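Local structure of cell-binding factor 2 (Campylobacter jejuni, 3RFW) at residues N79-Q82 / E83-N87; V219-G222 / I223-L227. The protein is a SurA-like chaperone that probably catalyses cis-trans isomerisation of peptidyl-proline bonds in other proteins. All coordinates share one frame; numbering follows the deposited sequence.

Contact 1. Residues N79-Q82 / E83-N87; sequences NVYQ and EKILN
Tyr81 and Ile85 meet one turn apart in an i to i+4 contact of an alpha helix, near the C-terminal end of helix 63-86. Here the helix packs against helix 216-246, where Tyr81 touches Lys239, Gln82 touches Ile236 and Ile85 touches Val235. Ile85 brings the end of its longer branch to the phenol ring, CD1 lying 3.8 Å from Tyr81 CE1, and the two side chains meet at a slant. The ring stands where it does because chi1 of Tyr81 (-171°) sets CG opposite the backbone N. From there its OH reaches Asp53 of the second subunit in a hydrogen bond, so one ring serves both the intrachain packing and the dimer interface.

Next to it, Lys84 runs outward from the helix, its CG 3.3 Å from Val80 O. The chain bends beyond CG, and CE comes within 4.3 Å of Val80 CG1, a loose contact. Its NZ makes a salt bridge with Asp62 of the second subunit, whose Tyr65 packs on Val80.

Asn79 and Glu83 run side by side in the same direction, with amide and carboxylate planes only 20° apart. The amide oxygen OD1 of Asn79 faces the aliphatic CG of Glu83, 3.9 Å away. Underneath, helical bonds join the turns: Glu83 N to Asn79 O and Lys84 N to Val80 O are of ordinary length, whereas Ile85 N to Tyr81 O is longer at 3.3 Å. The bond from Leu86 N to Gln82 O is 2.8 Å long and nearly straight, at 165° about the hydrogen.

Contact 2. Residues V219-G222 / I223-L227; sequences VKQG and IENGL
Val219 and Ile223 touch one turn apart near the N-terminal end of helix 216-246, an i to i+4 contact on the side of the helix that faces helix 93-103. The apolar part rests on these two. Val219 offers CG1 and Ile223 its longer branch, whose CG1 is held near the helix by chi1 of -63° and lies 3.1 Å from Val219 O. The methyl-to-methyl approach of Val219 CG1 to Ile223 CD1 is 3.3 Å, shorter than normal carbon contact, so its exact value is doubtful. Both residues pack on Tyr107, and Ile223 is buried further by Val96 and Phe99.

Four i+4 to i backbone bonds cross from one segment to the other, from Ile223 N to Val219 O, Glu224 N to Lys220 O, Asn225 N to Gln221 O and Gly226 N to Gly222 O. The helix is kinked within 219-222, where the N atoms of Gln221 and Gly222 lack bonds to the preceding turn. Of the four, the bond from Asn225 N to Gln221 O is the shortest at 2.8 Å.

Polar side chains gather on the outer face without bonding each other directly. Gln221, bent at chi2 (-55°), lies alongside Glu224 with its NE2 3.7 Å from Glu224 OE1 and the amide and carboxylate planes 42° apart. On the other branch of the same amide, Gln221 OE1 lies 3.7 Å from Asn225 OD1.

One water links backbone to carboxylate. Glu224 reaches it with an extended chain, and the water donates a short 2.6 Å bond to Glu224 OE1. Its second bond is weak, the water O lying 3.1 Å from Lys220 O.

How the contacts relate
Contact 1 precedes contact 2 along the chain, the first near the end of helix 63-86 and the second near the start of helix 216-246. Between them come helix 93-103 and the four-stranded antiparallel sheet with its helices, the part of the chain that matches the PPIC-type isomerase family. The centres of the two contacts are 21 Å apart and their nearest atoms about 8 Å, so they do not touch. Residues of contact 1 nevertheless pack on helix 216-246 beyond contact 2, with Leu86 meeting Phe232. The later helix thus joins back to the N-terminal part of the chain. Contact 1 also borders the second subunit, whereas no other chain of the assembly touches contact 2.

Contact 1. Residues N79-Q82 / E83-N87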
loop_
_atom_site.group_PDB
_atom_site.type_symbol
_atom_site.label_atom_id
_atom_site.label_comp_id
_atom_site.label_asym_id
_atom_site.label_seq_id
_atom_site.Cartn_x
_atom_site.Cartn_y
_atom_site.Cartn_z
ATOM N N ASN A 79 -13.212 25.198 6.101
ATOM C CA ASN A 79 -12.351 24.395 6.949
ATOM C C ASN A 79 -12.068 25.085 8.270
ATOM O O ASN A 79 -12.032 24.450 9.315
ATOM C CB ASN A 79 -11.044 24.115 6.224
ATOM C CG ASN A 79 -10.179 23.130 6.958
ATOM O OD1 ASN A 79 -9.285 23.517 7.705
ATOM N ND2 ASN A 79 -10.486 21.844 6.811
ATOM N N VAL A 80 -11.849 26.393 8.233
ATOM C CA VAL A 80 -11.665 27.152 9.461
ATOM C C VAL A 80 -12.945 27.071 10.324
ATOM O O VAL A 80 -12.872 26.865 11.507
ATOM C CB VAL A 80 -11.321 28.639 9.155
ATOM C CG1 VAL A 80 -11.309 29.457 10.456
ATOM C CG2 VAL A 80 -9.925 28.751 8.376
ATOM N N TYR A 81 -14.109 27.176 9.696
ATOM C CA TYR A 81 -15.392 27.005 10.382
ATOM C C TYR A 81 -15.474 25.650 11.091
ATOM O O TYR A 81 -15.805 25.607 12.258
ATOM C CB TYR A 81 -16.530 27.143 9.375
ATOM C CG TYR A 81 -17.927 27.211 9.963
ATOM C CD1 TYR A 81 -18.747 26.078 10.015
ATOM C CD2 TYR A 81 -18.448 28.419 10.427
ATOM C CE1 TYR A 81 -20.059 26.160 10.529
ATOM C CE2 TYR A 81 -19.739 28.503 10.946
ATOM C CZ TYR A 81 -20.553 27.383 10.950
ATOM O OH TYR A 81 -21.820 27.489 11.475
ATOM N N GLN A 82 -15.125 24.558 10.406
ATOM C CA GLN A 82 -15.288 23.232 10.976
ATOM C C GLN A 82 -14.210 22.950 11.994
ATOM O O GLN A 82 -14.457 22.272 13.015
ATOM C CB GLN A 82 -15.319 22.172 9.872
ATOM C CG GLN A 82 -16.361 22.491 8.819
ATOM C CD GLN A 82 -16.260 21.599 7.615
ATOM O OE1 GLN A 82 -15.169 21.169 7.255
ATOM N NE2 GLN A 82 -17.402 21.278 7.003
ATOM N N GLU A 83 -13.076 23.619 11.817
ATOM C CA GLU A 83 -12.011 23.611 12.821
ATOM C C GLU A 83 -12.346 24.320 14.137
ATOM O O GLU A 83 -11.998 23.815 15.196
ATOM C CB GLU A 83 -10.711 24.182 12.241
ATOM C CG GLU A 83 -9.822 23.138 11.590
ATOM C CD GLU A 83 -8.586 22.823 12.443
ATOM O OE1 GLU A 83 -8.520 21.692 13.001
ATOM O OE2 GLU A 83 -7.707 23.727 12.572
ATOM N N LYS A 84 -13.006 25.480 14.096
ATOM C CA LYS A 84 -13.527 26.055 15.334
ATOM C C LYS A 84 -14.513 25.089 16.038
ATOM O O LYS A 84 -14.473 24.929 17.250
ATOM C CB LYS A 84 -14.195 27.411 15.112
ATOM C CG LYS A 84 -13.349 28.432 14.355
ATOM C CD LYS A 84 -12.178 28.877 15.188
ATOM C CE LYS A 84 -11.658 30.202 14.664
ATOM N NZ LYS A 84 -10.597 30.736 15.553
ATOM N N ILE A 85 -15.355 24.406 15.267
ATOM C CA ILE A 85 -16.235 23.389 15.847
ATOM C C ILE A 85 -15.452 22.221 16.445
ATOM O O ILE A 85 -15.648 21.874 17.595
ATOM C CB ILE A 85 -17.265 22.915 14.837
ATOM C CG1 ILE A 85 -18.184 24.082 14.484
ATOM C CG2 ILE A 85 -18.064 21.731 15.392
ATOM C CD1 ILE A 85 -19.125 23.799 13.335
ATOM N N LEU A 86 -14.495 21.681 15.701
ATOM C CA LEU A 86 -13.634 20.623 16.243
ATOM C C LEU A 86 -12.982 21.013 17.577
ATOM O O LEU A 86 -12.851 20.182 18.479
ATOM C CB LEU A 86 -12.574 20.177 15.233
ATOM C CG LEU A 86 -11.716 18.979 15.651
ATOM C CD1 LEU A 86 -12.582 17.705 15.897
ATOM C CD2 LEU A 86 -10.625 18.725 14.613
ATOM N N ASN A 87 -12.655 22.287 17.742
ATOM C CA ASN A 87 -11.990 22.731 18.971
ATOM C C ASN A 87 -12.909 22.798 20.198
ATOM O O ASN A 87 -12.429 22.977 21.319
ATOM C CB ASN A 87 -11.307 24.090 18.781
ATOM C CG ASN A 87 -10.057 24.005 17.925
ATOM O OD1 ASN A 87 -9.677 24.982 17.265
ATOM N ND2 ASN A 87 -9.437 22.831 17.893
#

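Contact 2. Residues V219-G222 / I223-L227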
loop_
_atom_site.group_PDB
_atom_site.type_symbol
_atom_site.label_atom_id
_atom_site.label_comp_id
_atom_site.label_asym_id
_atom_site.label_seq_id
_atom_site.Cartn_x
_atom_site.Cartn_y
_atom_site.Cartn_z
ATOM N N VAL A 219 -6.332 0.321 25.320
ATOM C CA VAL A 219 -7.270 0.734 24.287
ATOM C C VAL A 219 -7.864 2.137 24.524
ATOM O O VAL A 219 -8.700 2.587 23.752
ATOM C CB VAL A 219 -8.420 -0.281 24.163
ATOM C CG1 VAL A 219 -9.446 0.233 23.218
ATOM C CG2 VAL A 219 -7.909 -1.612 23.648
ATOM N N LYS A 220 -7.493 2.797 25.618
ATOM C CA LYS A 220 -8.247 3.985 26.043
ATOM C C LYS A 220 -8.111 5.169 25.090
ATOM O O LYS A 220 -9.084 5.889 24.860
ATOM C CB LYS A 220 -7.943 4.399 27.491
ATOM C CG LYS A 220 -6.566 4.974 27.693
ATOM C CD LYS A 220 -6.241 5.194 29.171
ATOM C CE LYS A 220 -4.773 4.829 29.451
ATOM N NZ LYS A 220 -4.015 5.907 30.168
ATOM N N GLN A 221 -6.929 5.341 24.503
ATOM C CA GLN A 221 -6.706 6.433 23.554
ATOM C C GLN A 221 -7.515 6.215 22.296
ATOM O O GLN A 221 -8.243 7.104 21.871
ATOM C CB GLN A 221 -5.222 6.597 23.209
ATOM C CG GLN A 221 -4.500 7.678 24.030
ATOM C CD GLN A 221 -5.153 9.049 23.963
ATOM O OE1 GLN A 221 -5.700 9.462 22.932
ATOM N NE2 GLN A 221 -5.074 9.778 25.064
ATOM N N GLY A 222 -7.455 4.999 21.763
ATOM C CA GLY A 222 -8.307 4.589 20.669
ATOM C C GLY A 222 -9.794 4.824 20.905
ATOM O O GLY A 222 -10.511 5.214 19.983
ATOM N N ILE A 223 -10.265 4.555 22.120
ATOM C CA ILE A 223 -11.687 4.700 22.456
ATOM C C ILE A 223 -12.003 6.197 22.400
ATOM O O ILE A 223 -12.999 6.601 21.824
ATOM C CB ILE A 223 -12.005 4.241 23.916
ATOM C CG1 ILE A 223 -11.731 2.746 24.132
ATOM C CG2 ILE A 223 -13.449 4.579 24.289
ATOM C CD1 ILE A 223 -12.352 1.854 23.077
ATOM N N GLU A 224 -11.129 6.992 23.009
ATOM C CA GLU A 224 -11.276 8.420 23.044
ATOM C C GLU A 224 -11.311 9.063 21.658
ATOM O O GLU A 224 -12.232 9.835 21.353
ATOM C CB GLU A 224 -10.203 9.067 23.903
ATOM C CG GLU A 224 -10.624 10.438 24.358
ATOM C CD GLU A 224 -9.534 11.195 25.065
ATOM O OE1 GLU A 224 -8.603 10.555 25.598
ATOM O OE2 GLU A 224 -9.642 12.435 25.131
ATOM N N ASN A 225 -10.357 8.684 20.808
ATOM C CA ASN A 225 -10.300 9.158 19.430
ATOM C C ASN A 225 -11.597 8.884 18.718
ATOM O O ASN A 225 -12.150 9.770 18.089
ATOM C CB ASN A 225 -9.160 8.476 18.668
ATOM C CG ASN A 225 -7.813 8.903 19.152
ATOM O OD1 ASN A 225 -7.691 9.879 19.894
ATOM N ND2 ASN A 225 -6.771 8.161 18.746
ATOM N N GLY A 226 -12.096 7.664 18.865
ATOM C CA GLY A 226 -13.340 7.236 18.226
ATOM C C GLY A 226 -14.576 7.931 18.783
ATOM O O GLY A 226 -15.495 8.258 18.033
ATOM N N LEU A 227 -14.628 8.138 20.100
ATOM C CA LEU A 227 -15.716 8.943 20.663
ATOM C C LEU A 227 -15.643 10.421 20.231
ATOM O O LEU A 227 -16.671 11.046 20.050
ATOM C CB LEU A 227 -15.765 8.852 22.191
ATOM C CG LEU A 227 -16.065 7.488 22.828
ATOM C CD1 LEU A 227 -15.863 7.586 24.345
ATOM C CD2 LEU A 227 -17.468 7.017 22.481
HETATM O O HOH W 1 -8.132 8.225 26.733
#